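Local coordinates for trehalose monomycolate exporter MmpL3 (PDB 7NVH), which exports trehalose monomycolate, the mycolic acid carrier of the mycobacterial cell envelope, as a membrane transporter of the RND permease clan, at residues S66-Q74 and D157-P168; M120-S131 and E439-Y447. All coordinates share one frame; numbering follows the deposited sequence. Where two conformers were deposited one is given.

Contact 1 (S66-Q74 and D157-P168); sequences SGHIVAIFQ and DGGTVKLAGLQP. With AV0 (Lauryl Maltose Neopentyl Glycol), chain B.
Val70 and Ala164, then Ile72 and Lys162, are the hydrogen-bonded pairs of an antiparallel ladder, with Ala71 and Leu163 as the non-hydrogen-bonded pair between them. Val70 N bonds to Ala164 O (2.7 Å) and Ile72 N to Lys162 O; Ala164 N and Lys162 N return bonds to the carbonyls of Val70 and Ile72. Beyond the ladder the pairing passes into the start of helix 166-174: Leu166 N donates to Gly67 O (2.7 Å) and Gln167 N to His68 O (2.9 Å). Two first-turn N-H groups of the helix are thus satisfied by the other segment, with Gly165 as N-cap residue.

Apolar contacts lie on both faces. Val161 CG2, set anti to the backbone N, sits over the Phe73 ring in a CH-pi contact, 3.8 Å from its centroid, and also meets Ala71 CB. On the opposite face of the sheet from Ala71, Val70 CG2 packs on Ala164 CB at 3.7 Å.

One alkyl chain of lauryl maltose neopentyl glycol passes the glycines, CBB 3.7 Å from Gly165 C and CAB 3.8 Å from Gly67 CA, making the strand-to-helix junction part of the detergent pocket wall.

Strand 127-131 flanks strand 70-74 on its other edge, while helix 84-94 packs on Phe73 and helix 139-147 on His68, Ile69, Gln167 and Pro168.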
loop_
_atom_site.group_PDB
_atom_site.type_symbol
_atom_site.label_atom_id
_atom_site.label_comp_id
_atom_site.label_asym_id
_atom_site.label_seq_id
_atom_site.Cartn_x
_atom_site.Cartn_y
_atom_site.Cartn_z
ATOM N N SER A 66 -28.899 1.725 -5.746
ATOM C CA SER A 66 -29.256 2.467 -6.946
ATOM C C SER A 66 -28.068 2.785 -7.835
ATOM O O SER A 66 -28.209 2.771 -9.059
ATOM C CB SER A 66 -29.961 3.777 -6.574
ATOM O OG SER A 66 -29.025 4.761 -6.178
ATOM N N GLY A 67 -26.906 3.062 -7.256
ATOM C CA GLY A 67 -25.705 3.342 -8.007
ATOM C C GLY A 67 -24.833 2.140 -8.287
ATOM O O GLY A 67 -23.690 2.315 -8.724
ATOM N N HIS A 68 -25.328 0.925 -8.044
ATOM C CA HIS A 68 -24.514 -0.265 -8.265
ATOM C C HIS A 68 -24.130 -0.404 -9.731
ATOM O O HIS A 68 -22.949 -0.533 -10.068
ATOM C CB HIS A 68 -25.270 -1.506 -7.796
ATOM C CG HIS A 68 -25.276 -1.685 -6.312
ATOM N ND1 HIS A 68 -24.535 -0.890 -5.466
ATOM C CD2 HIS A 68 -25.934 -2.564 -5.523
ATOM C CE1 HIS A 68 -24.736 -1.273 -4.220
ATOM N NE2 HIS A 68 -25.580 -2.288 -4.225
ATOM N N ILE A 69 -25.120 -0.378 -10.619
ATOM C CA ILE A 69 -24.898 -0.486 -12.055
ATOM C C ILE A 69 -25.815 0.503 -12.753
ATOM O O ILE A 69 -27.019 0.533 -12.482
ATOM C CB ILE A 69 -25.168 -1.907 -12.584
ATOM C CG1 ILE A 69 -24.289 -2.937 -11.880
ATOM C CG2 ILE A 69 -24.945 -1.969 -14.082
ATOM C CD1 ILE A 69 -24.626 -4.355 -12.250
ATOM N N VAL A 70 -25.254 1.310 -13.645
ATOM C CA VAL A 70 -26.030 2.096 -14.594
ATOM C C VAL A 70 -25.548 1.736 -15.992
ATOM O O VAL A 70 -24.345 1.767 -16.269
ATOM C CB VAL A 70 -25.925 3.609 -14.324
ATOM C CG1 VAL A 70 -26.601 3.950 -13.012
ATOM C CG2 VAL A 70 -24.483 4.061 -14.287
ATOM N N ALA A 71 -26.480 1.357 -16.854
ATOM C CA ALA A 71 -26.170 0.882 -18.197
ATOM C C ALA A 71 -26.724 1.887 -19.193
ATOM O O ALA A 71 -27.941 2.043 -19.312
ATOM C CB ALA A 71 -26.754 -0.508 -18.429
ATOM N N ILE A 72 -25.832 2.550 -19.919
ATOM C CA ILE A 72 -26.205 3.648 -20.801
ATOM C C ILE A 72 -26.520 3.082 -22.178
ATOM O O ILE A 72 -25.664 2.459 -22.814
ATOM C CB ILE A 72 -25.087 4.692 -20.883
ATOM C CG1 ILE A 72 -24.847 5.321 -19.514
ATOM C CG2 ILE A 72 -25.452 5.766 -21.878
ATOM C CD1 ILE A 72 -23.602 6.160 -19.463
ATOM N N PHE A 73 -27.740 3.309 -22.645
ATOM C CA PHE A 73 -28.184 2.824 -23.941
ATOM C C PHE A 73 -28.242 3.973 -24.937
ATOM O O PHE A 73 -28.595 5.099 -24.581
ATOM C CB PHE A 73 -29.550 2.151 -23.821
ATOM C CG PHE A 73 -29.513 0.857 -23.070
ATOM C CD1 PHE A 73 -29.800 0.818 -21.721
ATOM C CD2 PHE A 73 -29.175 -0.318 -23.711
ATOM C CE1 PHE A 73 -29.760 -0.369 -21.028
ATOM C CE2 PHE A 73 -29.133 -1.507 -23.022
ATOM C CZ PHE A 73 -29.425 -1.533 -21.680
ATOM N N GLN A 74 -27.888 3.684 -26.185
ATOM C CA GLN A 74 -27.783 4.690 -27.227
ATOM C C GLN A 74 -28.765 4.382 -28.349
ATOM O O GLN A 74 -29.033 3.220 -28.660
ATOM C CB GLN A 74 -26.348 4.758 -27.770
ATOM C CG GLN A 74 -26.173 5.612 -29.012
ATOM C CD GLN A 74 -24.765 6.143 -29.158
ATOM O OE1 GLN A 74 -23.849 5.708 -28.462
ATOM N NE2 GLN A 74 -24.585 7.094 -30.067
ATOM N N ASP A 157 -27.990 -5.227 -25.850
ATOM C CA ASP A 157 -28.119 -4.341 -27.002
ATOM C C ASP A 157 -27.201 -4.742 -28.150
ATOM O O ASP A 157 -27.247 -4.111 -29.211
ATOM C CB ASP A 157 -27.859 -2.870 -26.640
ATOM C CG ASP A 157 -28.425 -1.903 -27.662
ATOM O OD1 ASP A 157 -29.316 -2.305 -28.438
ATOM O OD2 ASP A 157 -27.976 -0.738 -27.688
ATOM N N GLY A 158 -26.388 -5.776 -27.987
ATOM C CA GLY A 158 -25.414 -6.154 -28.982
ATOM C C GLY A 158 -24.022 -5.619 -28.743
ATOM O O GLY A 158 -23.310 -5.346 -29.714
ATOM N N GLY A 159 -23.612 -5.458 -27.488
ATOM C CA GLY A 159 -22.330 -4.878 -27.164
ATOM C C GLY A 159 -22.304 -3.369 -27.157
ATOM O O GLY A 159 -21.265 -2.786 -26.823
ATOM N N THR A 160 -23.412 -2.718 -27.510
ATOM C CA THR A 160 -23.454 -1.262 -27.555
ATOM C C THR A 160 -23.537 -0.647 -26.165
ATOM O O THR A 160 -23.082 0.484 -25.967
ATOM C CB THR A 160 -24.641 -0.805 -28.403
ATOM O OG1 THR A 160 -24.660 -1.537 -29.632
ATOM C CG2 THR A 160 -24.538 0.677 -28.719
ATOM N N VAL A 161 -24.100 -1.372 -25.198
ATOM C CA VAL A 161 -24.333 -0.803 -23.878
ATOM C C VAL A 161 -23.009 -0.448 -23.207
ATOM O O VAL A 161 -21.972 -1.081 -23.441
ATOM C CB VAL A 161 -25.151 -1.779 -23.013
ATOM C CG1 VAL A 161 -24.283 -2.921 -22.518
ATOM C CG2 VAL A 161 -25.785 -1.052 -21.851
ATOM N N LYS A 162 -23.042 0.597 -22.382
ATOM C CA LYS A 162 -21.882 1.045 -21.625
ATOM C C LYS A 162 -22.219 0.996 -20.144
ATOM O O LYS A 162 -23.171 1.644 -19.699
ATOM C CB LYS A 162 -21.460 2.456 -22.034
ATOM C CG LYS A 162 -22.063 2.927 -23.340
ATOM C CD LYS A 162 -21.058 3.714 -24.161
ATOM C CE LYS A 162 -21.444 3.730 -25.629
ATOM N NZ LYS A 162 -20.672 2.729 -26.413
ATOM N N LEU A 163 -21.439 0.235 -19.386
ATOM C CA LEU A 163 -21.694 0.054 -17.968
ATOM C C LEU A 163 -20.898 1.053 -17.142
ATOM O O LEU A 163 -19.730 1.328 -17.426
ATOM C CB LEU A 163 -21.349 -1.370 -17.538
ATOM C CG LEU A 163 -21.737 -2.471 -18.524
ATOM C CD1 LEU A 163 -21.224 -3.814 -18.041
ATOM C CD2 LEU A 163 -23.240 -2.509 -18.714
ATOM N N ALA A 164 -21.547 1.593 -16.116
ATOM C CA ALA A 164 -20.912 2.503 -15.179
ATOM C C ALA A 164 -21.564 2.309 -13.821
ATOM O O ALA A 164 -22.536 1.565 -13.679
ATOM C CB ALA A 164 -21.026 3.957 -15.641
ATOM N N GLY A 165 -21.015 2.976 -12.817
ATOM C CA GLY A 165 -21.590 2.903 -11.491
ATOM C C GLY A 165 -20.600 2.457 -10.440
ATOM O O GLY A 165 -19.393 2.432 -10.687
ATOM N N LEU A 166 -21.101 2.099 -9.263
ATOM C CA LEU A 166 -20.236 1.689 -8.168
ATOM C C LEU A 166 -19.544 0.363 -8.427
ATOM O O LEU A 166 -18.363 0.217 -8.097
ATOM C CB LEU A 166 -21.044 1.589 -6.872
ATOM C CG LEU A 166 -21.364 2.907 -6.172
ATOM C CD1 LEU A 166 -22.652 2.783 -5.382
ATOM C CD2 LEU A 166 -20.221 3.326 -5.271
ATOM N N GLN A 167 -20.246 -0.605 -9.005
ATOM C CA GLN A 167 -19.705 -1.947 -9.169
ATOM C C GLN A 167 -18.775 -2.080 -10.373
ATOM O O GLN A 167 -17.737 -2.738 -10.252
ATOM C CB GLN A 167 -20.840 -2.968 -9.251
ATOM C CG GLN A 167 -21.789 -2.906 -8.072
ATOM C CD GLN A 167 -21.075 -3.007 -6.740
ATOM O OE1 GLN A 167 -20.076 -3.709 -6.608
ATOM N NE2 GLN A 167 -21.587 -2.300 -5.741
ATOM N N PRO A 168 -19.097 -1.528 -11.550
ATOM C CA PRO A 168 -18.097 -1.556 -12.630
ATOM C C PRO A 168 -16.800 -0.860 -12.261
ATOM O O PRO A 168 -15.715 -1.358 -12.588
ATOM C CB PRO A 168 -18.821 -0.850 -13.782
ATOM C CG PRO A 168 -20.241 -1.138 -13.536
ATOM C CD PRO A 168 -20.397 -1.044 -12.050
HETATM C C1 AV0 B . -16.951 1.895 -0.424
HETATM O O1 AV0 B . -16.109 2.498 -1.347
HETATM C C2 AV0 B . -16.142 1.149 0.618
HETATM O O2 AV0 B . -15.370 0.139 -0.033
HETATM C C3 AV0 B . -17.030 0.505 1.638
HETATM O O3 AV0 B . -16.178 -0.005 2.702
HETATM C C4 AV0 B . -18.046 1.426 2.222
HETATM O O4 AV0 B . -19.111 0.629 2.856
HETATM C C5 AV0 B . -18.727 2.338 1.199
HETATM O O5 AV0 B . -17.785 2.938 0.221
HETATM C C6 AV0 B . -19.420 3.443 1.925
HETATM O O6 AV0 B . -19.023 4.675 1.377
HETATM C CAA AV0 B . -7.062 -2.843 -5.161
HETATM C CAB AV0 B . -24.637 6.393 -9.913
HETATM O OAI AV0 B . -15.783 0.632 5.359
HETATM O OAJ AV0 B . -20.185 13.714 -6.865
HETATM O OAL AV0 B . -13.488 10.787 -3.316
HETATM O OAN AV0 B . -19.101 10.175 -4.635
HETATM O OAP AV0 B . -18.862 7.404 -5.038
HETATM O OAQ AV0 B . -19.836 2.326 7.237
HETATM O OAR AV0 B . -17.594 15.487 -5.603
HETATM O OAS AV0 B . -19.409 -1.240 6.675
HETATM O OAT AV0 B . -14.740 15.087 -5.475
HETATM O OAU AV0 B . -21.022 1.416 4.754
HETATM O OAV AV0 B . -14.018 12.462 -4.860
HETATM C CAW AV0 B . -8.518 -2.422 -5.069
HETATM C CAX AV0 B . -23.159 6.137 -10.348
HETATM C CAY AV0 B . -8.907 -2.251 -3.610
HETATM C CAZ AV0 B . -22.233 6.186 -9.101
HETATM C CBA AV0 B . -10.242 -1.510 -3.525
HETATM C CBB AV0 B . -20.768 6.000 -9.557
HETATM C CBC AV0 B . -10.156 -0.211 -4.348
HETATM C CBD AV0 B . -19.798 6.207 -8.351
HETATM C CBE AV0 B . -11.353 0.722 -3.977
HETATM C CBF AV0 B . -18.436 5.570 -8.693
HETATM C CBG AV0 B . -12.724 -0.048 -4.202
HETATM C CBH AV0 B . -17.475 5.672 -7.448
HETATM C CBI AV0 B . -13.816 0.554 -3.240
HETATM C CBJ AV0 B . -16.733 4.315 -7.267
HETATM C CBK AV0 B . -14.728 1.591 -4.036
HETATM C CBL AV0 B . -15.847 4.363 -5.973
HETATM C CBM AV0 B . -16.774 0.454 6.345
HETATM C CBN AV0 B . -18.905 13.511 -7.412
HETATM C CBP AV0 B . -14.634 10.245 -2.701
HETATM C CBQ AV0 B . -14.513 3.052 -3.460
HETATM C CBR AV0 B . -16.604 3.621 -4.819
HETATM C CBS AV0 B . -16.831 3.307 -2.293
HETATM C CBT AV0 B . -15.632 5.405 -3.210
HETATM O OBV AV0 B . -16.829 6.134 -3.548
HETATM O OBX AV0 B . -15.625 8.133 -3.314
HETATM O OBY AV0 B . -18.150 1.648 4.743
HETATM O OBZ AV0 B . -17.274 11.913 -6.593
HETATM O OCB AV0 B . -16.654 11.588 -4.371
HETATM C CCC AV0 B . -17.839 1.495 6.182
HETATM C CCD AV0 B . -17.918 13.199 -6.303
HETATM C CCF AV0 B . -15.477 9.537 -3.735
HETATM C CCH AV0 B . -17.800 9.490 -4.675
HETATM C CCJ AV0 B . -16.621 7.391 -4.109
HETATM C CCL AV0 B . -17.966 8.126 -4.169
HETATM C CCM AV0 B . -15.883 3.837 -3.455
HETATM C CCN AV0 B . -19.065 1.126 7.021
HETATM C CCO AV0 B . -16.921 14.354 -6.190
HETATM C CCQ AV0 B . -16.822 10.256 -3.852
HETATM C CCR AV0 B . -18.869 0.473 4.226
HETATM C CCS AV0 B . -16.163 11.624 -5.659
HETATM C CCT AV0 B . -19.960 0.103 6.425
HETATM C CCU AV0 B . -15.740 14.019 -5.346
HETATM C CCV AV0 B . -20.182 0.272 4.967
HETATM C CCW AV0 B . -15.133 12.748 -5.739
#

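Contact 2 (M120-S131 and E439-Y447); sequences MATADKKYTFVS and EFDKLFPGY
Phe129 takes chi1 78°, which puts CG between its backbone N and carbonyl carbon and carries the ring toward the end of helix 434-443. Phe444, its CG anti to the carbonyl carbon, turns its ring back to meet it, and a type II turn from Phe444 to Tyr447 brings the Tyr447 ring in at its end.

The Phe129 ring is the hub of an aromatic cluster. Phe440 points its edge at one face of Phe129, with CE1 over the ring centre and the centroids 5.1 Å apart. Phe129 in turn directs its own edge at the face of Tyr447: CZ stands above the middle of the tyrosine ring, with the planes at 82°. Phe444 is inclined to Phe129, its CE2 coming to 3.7 Å from Phe129 CD2. The methyl CE of Met120 lies over the Phe129 face opposite Phe440. Phe440 and Tyr447 also touch the bound detergent, so the cluster backs onto that pocket.

The edge of the Phe444 ring abuts the backbone of both arms of the hairpin-like segment, at Ala121 and at Tyr127-Thr128. Its CE1 lies 3.5 Å from Thr122 CG2, and its CZ is 3.6 Å from Tyr127 O. That carbonyl accepts a bond from Thr122 N, which ties the arms together beside the ring. Farther along, Leu443 CD1 sits over the Tyr127 ring in a CH-pi contact, 4.0 Å from the centroid, while Leu443 CD2 touches Thr122 CG2. No hydrogen bond joins the two segments, and the interface is essentially apolar.

The axes of strand 127-131 and of residues 439-443, the end of helix 434-443, run at 113° and approach to 10.4 Å. Strand 70-74 lies beside strand 127-131, bringing Val70 against Phe129 and Ile72 against both Tyr127 and Phe440, so the helix packs across this sheet.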
loop_
_atom_site.group_PDB
_atom_site.type_symbol
_atom_site.label_atom_id
_atom_site.label_comp_id
_atom_site.label_asym_id
_atom_site.label_seq_id
_atom_site.Cartn_x
_atom_site.Cartn_y
_atom_site.Cartn_z
ATOM N N MET A 120 -33.883 10.316 -16.495
ATOM C CA MET A 120 -33.064 9.192 -16.922
ATOM C C MET A 120 -32.884 9.144 -18.433
ATOM O O MET A 120 -32.400 8.138 -18.959
ATOM C CB MET A 120 -33.676 7.884 -16.419
ATOM C CG MET A 120 -33.877 7.849 -14.914
ATOM S SD MET A 120 -34.311 6.221 -14.281
ATOM C CE MET A 120 -32.696 5.493 -14.050
ATOM N N ALA A 121 -33.268 10.201 -19.144
ATOM C CA ALA A 121 -33.087 10.297 -20.583
ATOM C C ALA A 121 -32.718 11.727 -20.937
ATOM O O ALA A 121 -33.265 12.672 -20.365
ATOM C CB ALA A 121 -34.350 9.877 -21.341
ATOM N N THR A 122 -31.792 11.881 -21.878
ATOM C CA THR A 122 -31.317 13.206 -22.240
ATOM C C THR A 122 -32.408 13.997 -22.957
ATOM O O THR A 122 -33.386 13.444 -23.466
ATOM C CB THR A 122 -30.074 13.114 -23.122
ATOM O OG1 THR A 122 -30.393 12.406 -24.324
ATOM C CG2 THR A 122 -28.959 12.389 -22.395
ATOM N N ALA A 123 -32.225 15.319 -22.989
ATOM C CA ALA A 123 -33.252 16.204 -23.529
ATOM C C ALA A 123 -33.482 15.974 -25.017
ATOM O O ALA A 123 -34.596 16.183 -25.510
ATOM C CB ALA A 123 -32.876 17.661 -23.274
ATOM N N ASP A 124 -32.453 15.555 -25.748
ATOM C CA ASP A 124 -32.618 15.249 -27.162
ATOM C C ASP A 124 -33.119 13.835 -27.401
ATOM O O ASP A 124 -33.358 13.468 -28.557
ATOM C CB ASP A 124 -31.302 15.468 -27.913
ATOM C CG ASP A 124 -30.126 14.798 -27.237
ATOM O OD1 ASP A 124 -30.305 14.263 -26.126
ATOM O OD2 ASP A 124 -29.022 14.806 -27.816
ATOM N N LYS A 125 -33.286 13.043 -26.340
ATOM C CA LYS A 125 -33.766 11.667 -26.432
ATOM C C LYS A 125 -32.877 10.840 -27.357
ATOM O O LYS A 125 -33.316 10.311 -28.375
ATOM C CB LYS A 125 -35.225 11.623 -26.897
ATOM C CG LYS A 125 -36.222 12.213 -25.917
ATOM C CD LYS A 125 -36.043 11.644 -24.529
ATOM C CE LYS A 125 -37.248 11.955 -23.671
ATOM N NZ LYS A 125 -38.501 11.846 -24.465
ATOM N N LYS A 126 -31.602 10.755 -26.994
ATOM C CA LYS A 126 -30.683 9.887 -27.714
ATOM C C LYS A 126 -29.771 9.092 -26.796
ATOM O O LYS A 126 -28.997 8.270 -27.290
ATOM C CB LYS A 126 -29.836 10.695 -28.705
ATOM C CG LYS A 126 -30.592 11.068 -29.964
ATOM C CD LYS A 126 -29.705 11.757 -30.975
ATOM C CE LYS A 126 -30.493 12.089 -32.227
ATOM N NZ LYS A 126 -31.618 13.012 -31.919
ATOM N N TYR A 127 -29.838 9.306 -25.489
ATOM C CA TYR A 127 -29.131 8.485 -24.524
ATOM C C TYR A 127 -30.064 8.242 -23.352
ATOM O O TYR A 127 -30.811 9.138 -22.954
ATOM C CB TYR A 127 -27.847 9.158 -24.035
ATOM C CG TYR A 127 -26.646 8.935 -24.919
ATOM C CD1 TYR A 127 -25.655 8.039 -24.563
ATOM C CD2 TYR A 127 -26.493 9.643 -26.100
ATOM C CE1 TYR A 127 -24.555 7.840 -25.363
ATOM C CE2 TYR A 127 -25.398 9.451 -26.906
ATOM C CZ TYR A 127 -24.432 8.550 -26.534
ATOM O OH TYR A 127 -23.333 8.355 -27.338
ATOM N N THR A 128 -30.024 7.031 -22.809
ATOM C CA THR A 128 -30.816 6.701 -21.637
ATOM C C THR A 128 -30.082 5.629 -20.855
ATOM O O THR A 128 -29.233 4.917 -21.392
ATOM C CB THR A 128 -32.221 6.226 -22.012
ATOM O OG1 THR A 128 -32.942 5.883 -20.825
ATOM C CG2 THR A 128 -32.140 5.011 -22.908
ATOM N N PHE A 129 -30.413 5.522 -19.574
ATOM C CA PHE A 129 -29.772 4.539 -18.721
ATOM C C PHE A 129 -30.796 3.933 -17.777
ATOM O O PHE A 129 -31.827 4.539 -17.478
ATOM C CB PHE A 129 -28.611 5.149 -17.926
ATOM C CG PHE A 129 -29.039 5.956 -16.739
ATOM C CD1 PHE A 129 -28.834 5.483 -15.458
ATOM C CD2 PHE A 129 -29.628 7.192 -16.900
ATOM C CE1 PHE A 129 -29.217 6.224 -14.365
ATOM C CE2 PHE A 129 -30.010 7.936 -15.810
ATOM C CZ PHE A 129 -29.806 7.452 -14.543
ATOM N N VAL A 130 -30.503 2.718 -17.326
ATOM C CA VAL A 130 -31.301 2.034 -16.322
ATOM C C VAL A 130 -30.378 1.639 -15.184
ATOM O O VAL A 130 -29.181 1.406 -15.381
ATOM C CB VAL A 130 -32.026 0.797 -16.891
ATOM C CG1 VAL A 130 -32.960 1.202 -18.010
ATOM C CG2 VAL A 130 -31.022 -0.224 -17.381
ATOM N N SER A 131 -30.935 1.578 -13.983
ATOM C CA SER A 131 -30.181 1.226 -12.790
ATOM C C SER A 131 -30.500 -0.213 -12.419
ATOM O O SER A 131 -31.668 -0.562 -12.237
ATOM C CB SER A 131 -30.519 2.168 -11.637
ATOM O OG SER A 131 -29.756 1.852 -10.488
ATOM N N GLU A 439 -18.449 9.842 -19.174
ATOM C CA GLU A 439 -19.527 10.113 -20.119
ATOM C C GLU A 439 -20.879 10.103 -19.422
ATOM O O GLU A 439 -21.757 10.909 -19.745
ATOM C CB GLU A 439 -19.503 9.094 -21.255
ATOM C CG GLU A 439 -20.200 9.568 -22.515
ATOM C CD GLU A 439 -20.580 8.427 -23.436
ATOM O OE1 GLU A 439 -20.898 7.333 -22.927
ATOM O OE2 GLU A 439 -20.560 8.625 -24.669
ATOM N N PHE A 440 -21.066 9.196 -18.462
ATOM C CA PHE A 440 -22.297 9.194 -17.680
ATOM C C PHE A 440 -22.458 10.499 -16.915
ATOM O O PHE A 440 -23.543 11.086 -16.887
ATOM C CB PHE A 440 -22.306 8.013 -16.712
ATOM C CG PHE A 440 -23.487 8.003 -15.789
ATOM C CD1 PHE A 440 -24.760 7.785 -16.276
ATOM C CD2 PHE A 440 -23.324 8.225 -14.436
ATOM C CE1 PHE A 440 -25.845 7.780 -15.429
ATOM C CE2 PHE A 440 -24.409 8.221 -13.587
ATOM C CZ PHE A 440 -25.669 7.999 -14.085
ATOM N N ASP A 441 -21.382 10.963 -16.279
ATOM C CA ASP A 441 -21.452 12.206 -15.519
ATOM C C ASP A 441 -21.762 13.389 -16.425
ATOM O O ASP A 441 -22.531 14.281 -16.054
ATOM C CB ASP A 441 -20.142 12.437 -14.770
ATOM C CG ASP A 441 -19.898 11.402 -13.701
ATOM O OD1 ASP A 441 -20.884 10.799 -13.232
ATOM O OD2 ASP A 441 -18.726 11.192 -13.323
ATOM N N LYS A 442 -21.159 13.419 -17.614
ATOM C CA LYS A 442 -21.425 14.505 -18.548
ATOM C C LYS A 442 -22.865 14.473 -19.045
ATOM O O LYS A 442 -23.522 15.516 -19.123
ATOM C CB LYS A 442 -20.448 14.434 -19.720
ATOM C CG LYS A 442 -20.895 15.189 -20.956
ATOM C CD LYS A 442 -19.886 15.042 -22.080
ATOM C CE LYS A 442 -20.246 13.885 -22.995
ATOM N NZ LYS A 442 -21.375 14.226 -23.902
ATOM N N LEU A 443 -23.374 13.287 -19.379
ATOM C CA LEU A 443 -24.699 13.185 -19.980
ATOM C C LEU A 443 -25.814 13.388 -18.962
ATOM O O LEU A 443 -26.808 14.057 -19.259
ATOM C CB LEU A 443 -24.855 11.830 -20.664
ATOM C CG LEU A 443 -24.202 11.708 -22.036
ATOM C CD1 LEU A 443 -23.989 10.250 -22.382
ATOM C CD2 LEU A 443 -25.058 12.392 -23.082
ATOM N N PHE A 444 -25.671 12.828 -17.763
ATOM C CA PHE A 444 -26.721 12.846 -16.746
ATOM C C PHE A 444 -26.158 13.441 -15.465
ATOM O O PHE A 444 -25.883 12.722 -14.498
ATOM C CB PHE A 444 -27.256 11.437 -16.489
ATOM C CG PHE A 444 -27.795 10.758 -17.709
ATOM C CD1 PHE A 444 -28.970 11.186 -18.294
ATOM C CD2 PHE A 444 -27.129 9.687 -18.267
ATOM C CE1 PHE A 444 -29.465 10.558 -19.411
ATOM C CE2 PHE A 444 -27.620 9.061 -19.386
ATOM C CZ PHE A 444 -28.790 9.497 -19.957
ATOM N N PRO A 445 -25.968 14.756 -15.424
ATOM C CA PRO A 445 -25.510 15.384 -14.184
ATOM C C PRO A 445 -26.618 15.406 -13.145
ATOM O O PRO A 445 -27.806 15.485 -13.466
ATOM C CB PRO A 445 -25.131 16.798 -14.629
ATOM C CG PRO A 445 -26.037 17.068 -15.772
ATOM C CD PRO A 445 -26.251 15.751 -16.473
ATOM N N GLY A 446 -26.212 15.328 -11.882
ATOM C CA GLY A 446 -27.135 15.389 -10.772
ATOM C C GLY A 446 -27.601 14.049 -10.247
ATOM O O GLY A 446 -28.153 13.999 -9.141
ATOM N N TYR A 447 -27.403 12.964 -10.997
ATOM C CA TYR A 447 -27.792 11.653 -10.489
ATOM C C TYR A 447 -26.843 11.187 -9.394
ATOM O O TYR A 447 -27.280 10.680 -8.356
ATOM C CB TYR A 447 -27.845 10.633 -11.623
ATOM C CG TYR A 447 -28.571 9.367 -11.239
ATOM C CD1 TYR A 447 -29.957 9.311 -11.248
ATOM C CD2 TYR A 447 -27.872 8.231 -10.852
ATOM C CE1 TYR A 447 -30.627 8.158 -10.892
ATOM C CE2 TYR A 447 -28.534 7.073 -10.495
ATOM C CZ TYR A 447 -29.910 7.041 -10.517
ATOM O OH TYR A 447 -30.575 5.892 -10.162
#

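Contacts 1 and 2 share one antiparallel sheet, in which strand 70-74 lies between strands 162-164 and 127-131; their centres are about 11 Å apart. Backbone hydrogen bonds, including those of Phe73 with Thr128 and Ala71 with Val130, join strands 70-74 and 127-131, and Ala71 O lies 3.5 Å from Phe129 CB. Contact 1 is formed within the first MMPL region of the chain, whereas contact 2 brings a segment of the second region onto the sheet of the first. Both border the bound lauryl maltose neopentyl glycol: Gly67, Gly165 and Leu166 from contact 1, with Leu166 CD2 3.7 Å from detergent atom CBR, and Phe440 and Tyr447 from contact 2.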